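Thiamine pyrophosphokinase (Candida albicans, PDB 2G9Z) catalyses the transfer of a pyrophosphate group from ATP to thiamine, yielding thiamine pyrophosphate, the coenzyme form of vitamin B1. Local coordinates at residues V239-I242 / I247-L250; Q48-L53 / L264-D269; Q168-H171 / N175-E178; P120-G125 / I160-L165. All coordinates share one frame; numbering follows the deposited sequence.

Contact 1 of 4, residues V239-I242 / I247-L250; sequences VFFI and IIFL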
loop_
_atom_site.group_PDB
_atom_site.type_symbol
_atom_site.label_atom_id
_atom_site.label_comp_id
_atom_site.label_asym_id
_atom_site.label_seq_id
_atom_site.Cartn_x
_atom_site.Cartn_y
_atom_site.Cartn_z
ATOM N N VAL A 239 11.219 -1.172 -13.302
ATOM C CA VAL A 239 11.065 -1.772 -11.991
ATOM C C VAL A 239 9.770 -2.562 -11.858
ATOM O O VAL A 239 8.695 -2.091 -12.225
ATOM C CB VAL A 239 11.101 -0.699 -10.881
ATOM C CG1 VAL A 239 10.849 -1.344 -9.518
ATOM C CG2 VAL A 239 12.443 0.005 -10.892
ATOM N N PHE A 240 9.891 -3.778 -11.344
ATOM C CA PHE A 240 8.738 -4.635 -11.115
ATOM C C PHE A 240 8.711 -5.045 -9.656
ATOM O O PHE A 240 9.666 -5.647 -9.162
ATOM C CB PHE A 240 8.815 -5.906 -11.955
ATOM C CG PHE A 240 8.481 -5.703 -13.395
ATOM C CD1 PHE A 240 7.196 -5.328 -13.775
ATOM C CD2 PHE A 240 9.441 -5.915 -14.378
ATOM C CE1 PHE A 240 6.870 -5.170 -15.116
ATOM C CE2 PHE A 240 9.124 -5.760 -15.724
ATOM C CZ PHE A 240 7.837 -5.387 -16.091
ATOM N N PHE A 241 7.633 -4.704 -8.962
ATOM C CA PHE A 241 7.490 -5.109 -7.575
ATOM C C PHE A 241 6.693 -6.399 -7.635
ATOM O O PHE A 241 5.570 -6.420 -8.154
ATOM C CB PHE A 241 6.697 -4.077 -6.766
ATOM C CG PHE A 241 7.448 -2.821 -6.473
ATOM C CD1 PHE A 241 8.493 -2.814 -5.555
ATOM C CD2 PHE A 241 7.097 -1.633 -7.097
ATOM C CE1 PHE A 241 9.179 -1.633 -5.265
ATOM C CE2 PHE A 241 7.776 -0.448 -6.814
ATOM C CZ PHE A 241 8.816 -0.449 -5.900
ATOM N N ILE A 242 7.272 -7.485 -7.140
ATOM C CA ILE A 242 6.564 -8.753 -7.135
ATOM C C ILE A 242 6.196 -9.022 -5.690
ATOM O O ILE A 242 7.069 -9.097 -4.825
ATOM C CB ILE A 242 7.437 -9.903 -7.672
ATOM C CG1 ILE A 242 7.707 -9.699 -9.166
ATOM C CG2 ILE A 242 6.735 -11.241 -7.441
ATOM C CD1 ILE A 242 8.625 -10.745 -9.767
ATOM N N ILE A 247 1.884 -8.176 -9.091
ATOM C CA ILE A 247 3.070 -7.581 -9.677
ATOM C C ILE A 247 2.655 -6.131 -9.905
ATOM O O ILE A 247 1.546 -5.852 -10.381
ATOM C CB ILE A 247 3.471 -8.251 -11.006
ATOM C CG1 ILE A 247 4.786 -7.645 -11.502
ATOM C CG2 ILE A 247 2.363 -8.093 -12.043
ATOM C CD1 ILE A 247 5.460 -8.457 -12.587
ATOM N N ILE A 248 3.543 -5.212 -9.548
ATOM C CA ILE A 248 3.262 -3.789 -9.649
ATOM C C ILE A 248 4.327 -3.115 -10.494
ATOM O O ILE A 248 5.524 -3.342 -10.305
ATOM C CB ILE A 248 3.231 -3.174 -8.234
ATOM C CG1 ILE A 248 2.234 -3.962 -7.380
ATOM C CG2 ILE A 248 2.871 -1.693 -8.295
ATOM C CD1 ILE A 248 2.243 -3.598 -5.910
ATOM N N PHE A 249 3.886 -2.296 -11.438
ATOM C CA PHE A 249 4.811 -1.613 -12.327
ATOM C C PHE A 249 4.235 -0.293 -12.776
ATOM O O PHE A 249 3.092 0.055 -12.456
ATOM C CB PHE A 249 5.138 -2.487 -13.548
ATOM C CG PHE A 249 3.931 -3.044 -14.242
ATOM C CD1 PHE A 249 3.270 -4.159 -13.732
ATOM C CD2 PHE A 249 3.434 -2.440 -15.394
ATOM C CE1 PHE A 249 2.129 -4.661 -14.362
ATOM C CE2 PHE A 249 2.298 -2.932 -16.029
ATOM C CZ PHE A 249 1.643 -4.043 -15.512
ATOM N N LEU A 250 5.026 0.442 -13.540
ATOM C CA LEU A 250 4.595 1.746 -13.987
ATOM C C LEU A 250 4.211 1.789 -15.453
ATOM O O LEU A 250 4.916 1.261 -16.310
ATOM C CB LEU A 250 5.706 2.765 -13.712
ATOM C CG LEU A 250 5.337 4.249 -13.671
ATOM C CD1 LEU A 250 4.418 4.508 -12.488
ATOM C CD2 LEU A 250 6.604 5.093 -13.546
HETATM O O HOH W 1 7.683 -0.281 -13.995
#
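Phe240 touches both Phe249 and Ile247 through ring atom CD1, and the CD1-CE1 side of its ring meets both obliquely: CD1 of Phe240 is 3.5 Å from Phe249 CB, and 3.8 Å from Ile247 CD1. The two phenyl planes are inclined at 63°, with centroids 5.7 Å apart, which is neither a parallel stack nor a T-shaped pair. Ile247 reaches Phe240 because its CG1 branch is anti to the backbone N (chi1 -176°) and the extended chain carries CD1 on toward the ring. On the other face of the sheet Phe241 and Ile248 meet at their roots, CB to CB. Strands 237-242 and 246-251 form a beta hairpin in the large mixed sheet, at the point where its parallel half, ending in strand 237-242, gives way to antiparallel order. Phe241 and Ile248 form an antiparallel hydrogen-bonded pair: Phe241 N donates to Ile248 O over 2.8 Å, and Ile248 N returns a bond of 2.7 Å to Phe241 O. Farther along, a water replaces the direct link, donating to Val239 O at 2.7 Å and accepting from Leu250 N at 2.8 Å. Phe217 of the second subunit packs on Ile248.

Contact 2 of 4, residues Q48-L53 / L264-D269; sequences QPFVYL and LMFHKD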
loop_
_atom_site.group_PDB
_atom_site.type_symbol
_atom_site.label_atom_id
_atom_site.label_comp_id
_atom_site.label_asym_id
_atom_site.label_seq_id
_atom_site.Cartn_x
_atom_site.Cartn_y
_atom_site.Cartn_z
ATOM N N GLN A 48 6.300 -6.291 -20.764
ATOM C CA GLN A 48 6.110 -7.738 -20.676
ATOM C C GLN A 48 6.421 -8.121 -19.237
ATOM O O GLN A 48 7.489 -8.657 -18.938
ATOM C CB GLN A 48 7.064 -8.455 -21.626
ATOM C CG GLN A 48 6.787 -8.186 -23.087
ATOM C CD GLN A 48 7.865 -8.750 -23.982
ATOM O OE1 GLN A 48 8.972 -8.217 -24.049
ATOM N NE2 GLN A 48 7.557 -9.843 -24.664
ATOM N N PRO A 49 5.476 -7.859 -18.325
ATOM C CA PRO A 49 5.623 -8.147 -16.893
ATOM C C PRO A 49 5.882 -9.593 -16.496
ATOM O O PRO A 49 6.526 -9.848 -15.481
ATOM C CB PRO A 49 4.304 -7.651 -16.295
ATOM C CG PRO A 49 3.742 -6.707 -17.346
ATOM C CD PRO A 49 4.108 -7.402 -18.621
ATOM N N PHE A 50 5.401 -10.538 -17.301
ATOM C CA PHE A 50 5.517 -11.945 -16.943
ATOM C C PHE A 50 6.580 -12.791 -17.624
ATOM O O PHE A 50 6.522 -14.020 -17.566
ATOM C CB PHE A 50 4.146 -12.594 -17.117
ATOM C CG PHE A 50 3.042 -11.815 -16.473
ATOM C CD1 PHE A 50 2.891 -11.815 -15.088
ATOM C CD2 PHE A 50 2.193 -11.025 -17.239
ATOM C CE1 PHE A 50 1.915 -11.038 -14.477
ATOM C CE2 PHE A 50 1.210 -10.244 -16.634
ATOM C CZ PHE A 50 1.075 -10.251 -15.248
ATOM N N VAL A 51 7.552 -12.149 -18.257
ATOM C CA VAL A 51 8.619 -12.888 -18.912
ATOM C C VAL A 51 9.342 -13.788 -17.907
ATOM O O VAL A 51 9.879 -14.830 -18.276
ATOM C CB VAL A 51 9.657 -11.938 -19.544
ATOM C CG1 VAL A 51 10.817 -12.740 -20.113
ATOM C CG2 VAL A 51 9.006 -11.112 -20.634
ATOM N N TYR A 52 9.343 -13.395 -16.635
ATOM C CA TYR A 52 10.031 -14.180 -15.617
ATOM C C TYR A 52 9.317 -15.473 -15.234
ATOM O O TYR A 52 9.892 -16.319 -14.550
ATOM C CB TYR A 52 10.272 -13.338 -14.356
ATOM C CG TYR A 52 9.056 -13.155 -13.477
ATOM C CD1 TYR A 52 8.034 -12.268 -13.830
ATOM C CD2 TYR A 52 8.920 -13.882 -12.296
ATOM C CE1 TYR A 52 6.908 -12.113 -13.020
ATOM C CE2 TYR A 52 7.805 -13.735 -11.483
ATOM C CZ TYR A 52 6.801 -12.851 -11.847
ATOM O OH TYR A 52 5.699 -12.709 -11.031
ATOM N N LEU A 53 8.070 -15.630 -15.667
ATOM C CA LEU A 53 7.307 -16.833 -15.356
ATOM C C LEU A 53 7.316 -17.818 -16.522
ATOM O O LEU A 53 7.774 -17.492 -17.618
ATOM C CB LEU A 53 5.862 -16.470 -15.011
ATOM C CG LEU A 53 5.647 -15.629 -13.753
ATOM C CD1 LEU A 53 4.171 -15.300 -13.618
ATOM C CD2 LEU A 53 6.146 -16.391 -12.527
ATOM N N LEU A 264 -3.178 -17.541 -18.712
ATOM C CA LEU A 264 -2.945 -18.747 -17.924
ATOM C C LEU A 264 -1.561 -18.711 -17.292
ATOM O O LEU A 264 -1.290 -19.415 -16.321
ATOM C CB LEU A 264 -3.076 -19.989 -18.808
ATOM C CG LEU A 264 -4.497 -20.251 -19.306
ATOM C CD1 LEU A 264 -4.495 -21.377 -20.332
ATOM C CD2 LEU A 264 -5.382 -20.589 -18.112
ATOM N N MET A 265 -0.690 -17.881 -17.849
ATOM C CA MET A 265 0.666 -17.749 -17.334
ATOM C C MET A 265 0.691 -17.214 -15.905
ATOM O O MET A 265 1.506 -17.649 -15.092
ATOM C CB MET A 265 1.473 -16.801 -18.214
ATOM C CG MET A 265 1.490 -17.151 -19.675
ATOM S SD MET A 265 2.185 -15.771 -20.580
ATOM C CE MET A 265 3.903 -16.211 -20.579
ATOM N N PHE A 266 -0.196 -16.269 -15.599
ATOM C CA PHE A 266 -0.225 -15.674 -14.261
ATOM C C PHE A 266 -1.556 -15.781 -13.535
ATOM O O PHE A 266 -1.684 -15.337 -12.390
ATOM C CB PHE A 266 0.183 -14.196 -14.328
ATOM C CG PHE A 266 -0.676 -13.363 -15.245
ATOM C CD1 PHE A 266 -0.438 -13.346 -16.617
ATOM C CD2 PHE A 266 -1.722 -12.601 -14.737
ATOM C CE1 PHE A 266 -1.230 -12.579 -17.474
ATOM C CE2 PHE A 266 -2.522 -11.830 -15.582
ATOM C CZ PHE A 266 -2.273 -11.819 -16.957
ATOM N N HIS A 267 -2.548 -16.364 -14.195
ATOM C CA HIS A 267 -3.861 -16.511 -13.589
ATOM C C HIS A 267 -4.321 -17.959 -13.653
ATOM O O HIS A 267 -4.950 -18.377 -14.625
ATOM C CB HIS A 267 -4.874 -15.609 -14.297
ATOM C CG HIS A 267 -6.225 -15.599 -13.652
ATOM N ND1 HIS A 267 -6.425 -15.200 -12.349
ATOM C CD2 HIS A 267 -7.445 -15.939 -14.133
ATOM C CE1 HIS A 267 -7.708 -15.294 -12.053
ATOM N NE2 HIS A 267 -8.350 -15.740 -13.118
ATOM N N LYS A 268 -3.985 -18.717 -12.612
ATOM C CA LYS A 268 -4.351 -20.124 -12.507
ATOM C C LYS A 268 -5.764 -20.298 -13.041
ATOM O O LYS A 268 -6.688 -19.624 -12.586
ATOM C CB LYS A 268 -4.277 -20.561 -11.044
ATOM C CG LYS A 268 -4.532 -22.036 -10.799
ATOM C CD LYS A 268 -4.152 -22.405 -9.374
ATOM C CE LYS A 268 -2.667 -22.152 -9.128
ATOM N NZ LYS A 268 -2.260 -22.377 -7.711
ATOM N N ASP A 269 -5.922 -21.193 -14.011
ATOM C CA ASP A 269 -7.218 -21.433 -14.628
ATOM C C ASP A 269 -8.383 -21.209 -13.678
ATOM O O ASP A 269 -8.456 -21.813 -12.606
ATOM C CB ASP A 269 -7.300 -22.847 -15.195
ATOM C CG ASP A 269 -8.626 -23.110 -15.872
ATOM O OD1 ASP A 269 -9.010 -22.292 -16.730
ATOM O OD2 ASP A 269 -9.286 -24.118 -15.547
#
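Opposite turns about the first side-chain bond bring Phe50 and Phe266 face to face. Phe50 has CG anti to its carbonyl carbon (chi1 -49°), while in Phe266 CG stands between the backbone N and the carbonyl carbon (chi1 57°). The result is an offset stack: the planes are within 3° of parallel, the centroids lie 3.9 Å apart, and Phe50 CE2 comes to 3.5 Å from Phe266 CE1. Overlap extends beyond the rings themselves, since Phe266 CB sits over the same face of Phe50, 4.0 Å from its centroid, in a CH-pi contact. The opposite face of Phe50 is taken by Pro49, whose CB lies 4.0 Å above the ring plane, so both faces are covered and the tilt of the ring is restricted. Leu53 CD1 approaches Met265 O at 3.8 Å and Phe266 CB at 4.2 Å, at the exposed border of the contact. A type I turn from Phe50 to Leu53, closed by Leu53 N donating to Phe50 O over 2.9 Å, places both residues on the side facing 264-269. Tyr260 meets the Phe266 ring edge-to-face. The Phe50-Phe266 pair joins the loop after strand 45-47 to the loop after strand 254-259, two strands that run parallel as neighbours in the five-stranded sheet, while Phe50 also rests on Ile247 of strand 246-251.

Contact 3 of 4, residues Q168-H171 / N175-E178; sequences QLNH and NWFE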
loop_
_atom_site.group_PDB
_atom_site.type_symbol
_atom_site.label_atom_id
_atom_site.label_comp_id
_atom_site.label_asym_id
_atom_site.label_seq_id
_atom_site.Cartn_x
_atom_site.Cartn_y
_atom_site.Cartn_z
ATOM N N GLN A 168 27.905 0.679 -13.317
ATOM C CA GLN A 168 28.764 1.754 -13.784
ATOM C C GLN A 168 30.225 1.467 -13.467
ATOM O O GLN A 168 31.102 1.648 -14.312
ATOM C CB GLN A 168 28.371 3.084 -13.136
ATOM C CG GLN A 168 27.025 3.634 -13.569
ATOM C CD GLN A 168 26.928 3.817 -15.070
ATOM O OE1 GLN A 168 27.809 4.414 -15.693
ATOM N NE2 GLN A 168 25.850 3.311 -15.658
ATOM N N LEU A 169 30.471 0.990 -12.250
ATOM C CA LEU A 169 31.830 0.739 -11.782
ATOM C C LEU A 169 32.315 -0.700 -11.615
ATOM O O LEU A 169 33.508 -0.967 -11.763
ATOM C CB LEU A 169 32.034 1.472 -10.453
ATOM C CG LEU A 169 32.230 2.992 -10.448
ATOM C CD1 LEU A 169 31.385 3.661 -11.512
ATOM C CD2 LEU A 169 31.884 3.523 -9.067
ATOM N N ASN A 170 31.420 -1.631 -11.310
ATOM C CA ASN A 170 31.863 -3.000 -11.080
ATOM C C ASN A 170 32.711 -3.656 -12.165
ATOM O O ASN A 170 33.721 -4.285 -11.855
ATOM C CB ASN A 170 30.681 -3.909 -10.753
ATOM C CG ASN A 170 31.129 -5.285 -10.312
ATOM O OD1 ASN A 170 31.180 -6.222 -11.109
ATOM N ND2 ASN A 170 31.484 -5.408 -9.038
ATOM N N HIS A 171 32.314 -3.523 -13.426
ATOM C CA HIS A 171 33.082 -4.141 -14.502
ATOM C C HIS A 171 34.518 -3.621 -14.494
ATOM O O HIS A 171 35.417 -4.243 -15.057
ATOM C CB HIS A 171 32.419 -3.877 -15.859
ATOM C CG HIS A 171 32.536 -2.462 -16.330
ATOM N ND1 HIS A 171 32.200 -1.383 -15.542
ATOM C CD2 HIS A 171 32.926 -1.950 -17.522
ATOM C CE1 HIS A 171 32.377 -0.268 -16.227
ATOM N NE2 HIS A 171 32.817 -0.584 -17.431
ATOM N N ASN A 175 35.785 -4.423 -6.291
ATOM C CA ASN A 175 35.679 -3.876 -4.938
ATOM C C ASN A 175 35.477 -2.362 -4.935
ATOM O O ASN A 175 35.924 -1.664 -4.026
ATOM C CB ASN A 175 36.932 -4.227 -4.129
ATOM C CG ASN A 175 38.149 -3.443 -4.574
ATOM O OD1 ASN A 175 38.519 -3.463 -5.747
ATOM N ND2 ASN A 175 38.779 -2.746 -3.633
ATOM N N TRP A 176 34.793 -1.865 -5.957
ATOM C CA TRP A 176 34.518 -0.441 -6.090
ATOM C C TRP A 176 33.829 0.145 -4.859
ATOM O O TRP A 176 33.979 1.331 -4.559
ATOM C CB TRP A 176 33.617 -0.206 -7.300
ATOM C CG TRP A 176 32.280 -0.873 -7.145
ATOM C CD1 TRP A 176 31.950 -2.149 -7.510
ATOM C CD2 TRP A 176 31.116 -0.321 -6.514
ATOM N NE1 TRP A 176 30.652 -2.426 -7.143
ATOM C CE2 TRP A 176 30.118 -1.321 -6.530
ATOM C CE3 TRP A 176 30.821 0.922 -5.936
ATOM C CZ2 TRP A 176 28.842 -1.117 -5.986
ATOM C CZ3 TRP A 176 29.551 1.125 -5.395
ATOM C CH2 TRP A 176 28.580 0.109 -5.425
ATOM N N PHE A 177 33.071 -0.695 -4.158
ATOM C CA PHE A 177 32.304 -0.287 -2.982
ATOM C C PHE A 177 33.095 -0.115 -1.698
ATOM O O PHE A 177 32.625 0.530 -0.758
ATOM C CB PHE A 177 31.209 -1.306 -2.706
ATOM C CG PHE A 177 31.735 -2.658 -2.332
ATOM C CD1 PHE A 177 32.206 -3.528 -3.308
ATOM C CD2 PHE A 177 31.783 -3.054 -0.999
ATOM C CE1 PHE A 177 32.717 -4.776 -2.964
ATOM C CE2 PHE A 177 32.293 -4.299 -0.645
ATOM C CZ PHE A 177 32.761 -5.162 -1.632
ATOM N N GLU A 178 34.279 -0.709 -1.635
ATOM C CA GLU A 178 35.076 -0.606 -0.424
ATOM C C GLU A 178 35.660 0.791 -0.272
ATOM O O GLU A 178 35.921 1.481 -1.256
ATOM C CB GLU A 178 36.186 -1.664 -0.428
ATOM C CG GLU A 178 35.668 -3.072 -0.711
ATOM C CD GLU A 178 36.650 -4.158 -0.316
ATOM O OE1 GLU A 178 37.842 -4.043 -0.671
ATOM O OE2 GLU A 178 36.223 -5.132 0.344
#
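The side-chain amide of Asn170 meets the indole of Trp176 at its pyrrole edge. ND2 of Asn170 lies near the ring plane, 3.6 Å from both Trp176 CD1 and Trp176 NE1, and the amide and indole planes stand 89° apart, so a nitrogen faces the rim and the flat groups do not overlap. A chi1 of -172° swings the Asn170 amide away from its own backbone N and brings it to this edge. Leu169 contributes at the root of the tryptophan, its CB 3.9 Å from Trp176 CB. One shell out, Phe177 CB lies 3.7 Å above the indole plane and over its centre. The type I turn from Asn175 to Glu178 that presents the indole is closed by Glu178 N donating to Asn175 O over 3.1 Å. Around the same residues, Ile146 of strand 144-147 packs on Trp176, and Leu189 and Leu193 of helix 185-195 pack on Leu169. The contact folds the chain leaving helix 155-170 back against the C-terminal part of that helix, beside strand 144-147, outermost in the large mixed sheet within this chain. Asn170 ND2 and Trp176 NE1 both carry N-H groups and cannot satisfy each other. The indole N-H is instead bonded to Tyr122 OH, and ND2 has a weak bond to Glu174 OE2, so each turns to an oxygen elsewhere, and Asn170 and Trp176 are left in van der Waals contact.

Contact 4 of 4, residues P120-G125 / I160-L165; sequences PDYIVG and IHCIQL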
loop_
_atom_site.group_PDB
_atom_site.type_symbol
_atom_site.label_atom_id
_atom_site.label_comp_id
_atom_site.label_asym_id
_atom_site.label_seq_id
_atom_site.Cartn_x
_atom_site.Cartn_y
_atom_site.Cartn_z
ATOM N N PRO A 120 23.919 -13.760 -2.202
ATOM C CA PRO A 120 23.649 -12.473 -2.843
ATOM C C PRO A 120 24.936 -11.730 -3.193
ATOM O O PRO A 120 25.933 -11.811 -2.472
ATOM C CB PRO A 120 22.816 -11.745 -1.794
ATOM C CG PRO A 120 23.419 -12.230 -0.514
ATOM C CD PRO A 120 23.593 -13.716 -0.765
ATOM N N ASP A 121 24.909 -11.014 -4.310
ATOM C CA ASP A 121 26.064 -10.246 -4.750
ATOM C C ASP A 121 26.373 -9.119 -3.773
ATOM O O ASP A 121 27.532 -8.884 -3.429
ATOM C CB ASP A 121 25.806 -9.677 -6.140
ATOM C CG ASP A 121 25.750 -10.754 -7.201
ATOM O OD1 ASP A 121 26.819 -11.104 -7.741
ATOM O OD2 ASP A 121 24.641 -11.263 -7.479
ATOM N N TYR A 122 25.330 -8.426 -3.321
ATOM C CA TYR A 122 25.489 -7.314 -2.389
ATOM C C TYR A 122 24.452 -7.361 -1.271
ATOM O O TYR A 122 23.325 -7.812 -1.472
ATOM C CB TYR A 122 25.312 -5.970 -3.112
ATOM C CG TYR A 122 26.281 -5.670 -4.232
ATOM C CD1 TYR A 122 27.466 -4.967 -3.992
ATOM C CD2 TYR A 122 25.991 -6.041 -5.543
ATOM C CE1 TYR A 122 28.332 -4.636 -5.034
ATOM C CE2 TYR A 122 26.852 -5.721 -6.594
ATOM C CZ TYR A 122 28.017 -5.018 -6.330
ATOM O OH TYR A 122 28.855 -4.694 -7.369
ATOM N N ILE A 123 24.848 -6.888 -0.096
ATOM C CA ILE A 123 23.957 -6.786 1.055
ATOM C C ILE A 123 24.208 -5.362 1.527
ATOM O O ILE A 123 25.321 -5.042 1.944
ATOM C CB ILE A 123 24.332 -7.763 2.181
ATOM C CG1 ILE A 123 24.096 -9.205 1.726
ATOM C CG2 ILE A 123 23.504 -7.451 3.422
ATOM C CD1 ILE A 123 24.462 -10.244 2.773
ATOM N N VAL A 124 23.196 -4.500 1.439
ATOM C CA VAL A 124 23.377 -3.107 1.832
ATOM C C VAL A 124 22.306 -2.520 2.749
ATOM O O VAL A 124 21.201 -3.050 2.853
ATOM C CB VAL A 124 23.536 -2.196 0.568
ATOM C CG1 VAL A 124 23.555 -3.048 -0.700
ATOM C CG2 VAL A 124 22.444 -1.149 0.505
ATOM N N GLY A 125 22.656 -1.420 3.411
ATOM C CA GLY A 125 21.726 -0.752 4.308
ATOM C C GLY A 125 22.397 -0.331 5.598
ATOM O O GLY A 125 23.623 -0.408 5.715
ATOM N N ILE A 160 19.210 0.541 -4.375
ATOM C CA ILE A 160 19.049 0.962 -5.760
ATOM C C ILE A 160 20.328 1.664 -6.218
ATOM O O ILE A 160 20.830 1.416 -7.313
ATOM C CB ILE A 160 17.849 1.932 -5.925
ATOM C CG1 ILE A 160 16.532 1.178 -5.715
ATOM C CG2 ILE A 160 17.884 2.580 -7.310
ATOM C CD1 ILE A 160 16.264 0.086 -6.749
ATOM N N HIS A 161 20.851 2.542 -5.373
ATOM C CA HIS A 161 22.081 3.261 -5.689
ATOM C C HIS A 161 23.217 2.273 -5.910
ATOM O O HIS A 161 24.040 2.445 -6.812
ATOM C CB HIS A 161 22.431 4.221 -4.555
ATOM C CG HIS A 161 21.714 5.531 -4.635
ATOM N ND1 HIS A 161 21.523 6.345 -3.541
ATOM C CD2 HIS A 161 21.150 6.174 -5.687
ATOM C CE1 HIS A 161 20.871 7.432 -3.912
ATOM N NE2 HIS A 161 20.634 7.354 -5.209
ATOM N N CYS A 162 23.264 1.241 -5.076
ATOM C CA CYS A 162 24.288 0.218 -5.203
ATOM C C CYS A 162 24.136 -0.476 -6.557
ATOM O O CYS A 162 25.125 -0.771 -7.229
ATOM C CB CYS A 162 24.155 -0.807 -4.075
ATOM S SG CYS A 162 25.117 -2.311 -4.320
ATOM N N ILE A 163 22.892 -0.734 -6.948
ATOM C CA ILE A 163 22.609 -1.391 -8.221
ATOM C C ILE A 163 23.041 -0.511 -9.389
ATOM O O ILE A 163 23.670 -0.981 -10.341
ATOM C CB ILE A 163 21.098 -1.711 -8.351
ATOM C CG1 ILE A 163 20.740 -2.869 -7.415
ATOM C CG2 ILE A 163 20.746 -2.045 -9.807
ATOM C CD1 ILE A 163 19.253 -3.088 -7.219
ATOM N N GLN A 164 22.692 0.767 -9.315
ATOM C CA GLN A 164 23.050 1.706 -10.366
ATOM C C GLN A 164 24.561 1.865 -10.447
ATOM O O GLN A 164 25.134 1.889 -11.541
ATOM C CB GLN A 164 22.390 3.059 -10.107
ATOM C CG GLN A 164 20.895 3.058 -10.379
ATOM C CD GLN A 164 20.268 4.414 -10.172
ATOM O OE1 GLN A 164 20.161 4.897 -9.044
ATOM N NE2 GLN A 164 19.858 5.047 -11.264
ATOM N N LEU A 165 25.204 1.963 -9.288
ATOM C CA LEU A 165 26.651 2.110 -9.237
ATOM C C LEU A 165 27.353 0.851 -9.732
ATOM O O LEU A 165 28.395 0.933 -10.382
ATOM C CB LEU A 165 27.098 2.448 -7.810
ATOM C CG LEU A 165 26.761 3.882 -7.390
ATOM C CD1 LEU A 165 27.082 4.092 -5.922
ATOM C CD2 LEU A 165 27.556 4.858 -8.254
#
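Cys162 points its sulfur from helix 155-170 onto Tyr122 and Val124 of strand 122-125, in the alpha/beta layering of the catalytic domain, where this helix lies against the parallel part of the large sheet. The tight end is a sulfur-aromatic contact: SG of Cys162 is 3.6 Å from Tyr122 CG and 3.8 Å from the centroid of that ring, 23° off its normal, hence over the face. SG gets there by standing anti to the backbone N of Cys162 (chi1 167°), which carries it out toward the strand. The Val124 side is more distant, at ordinary van der Waals range, with CG1 of Val124 4.0 Å from Cys162 SG; the near-eclipsed chi1 of Val124, -4°, makes the position of its methyls less certain. Even the closest CA atoms, those of Val124 and Cys162, are 7.8 Å apart, so the side chains alone bridge the layers. All three touching residues are buried, and Ile146 of strand 144-147 packs on Cys162. The strand leads into Asp126 and Asp128, and the helix begins at Asp155, all magnesium ligands. At the tyrosine's far end, OH is hydrogen-bonded to His166 ND1. The sulfur sits 3.5 Å above the ring plane, displaced toward the rim near CG and CD1.

How the contacts relate
Contacts 3 and 4 share helix 155-170 and lie with centres about 10 Å apart; Leu165 of contact 4 also packs on Trp176 of contact 3. Contacts 1 and 2 form a second pair, centres about 13 Å apart, in which Tyr52 and Pro49 of contact 2 lie on Ile242 and Phe240 of contact 1. The pairs are well separated, contacts 2 and 3 being about 35 Å apart between centres, yet contacts 1 and 4 reach the same ten-stranded sheet. Along the chain, contact 4 closes first, then contact 3, then contact 1, all within the long loop closed by contact 2, which thus ties an early segment to the thiamine-binding part while the sheet runs on into the catalytic part.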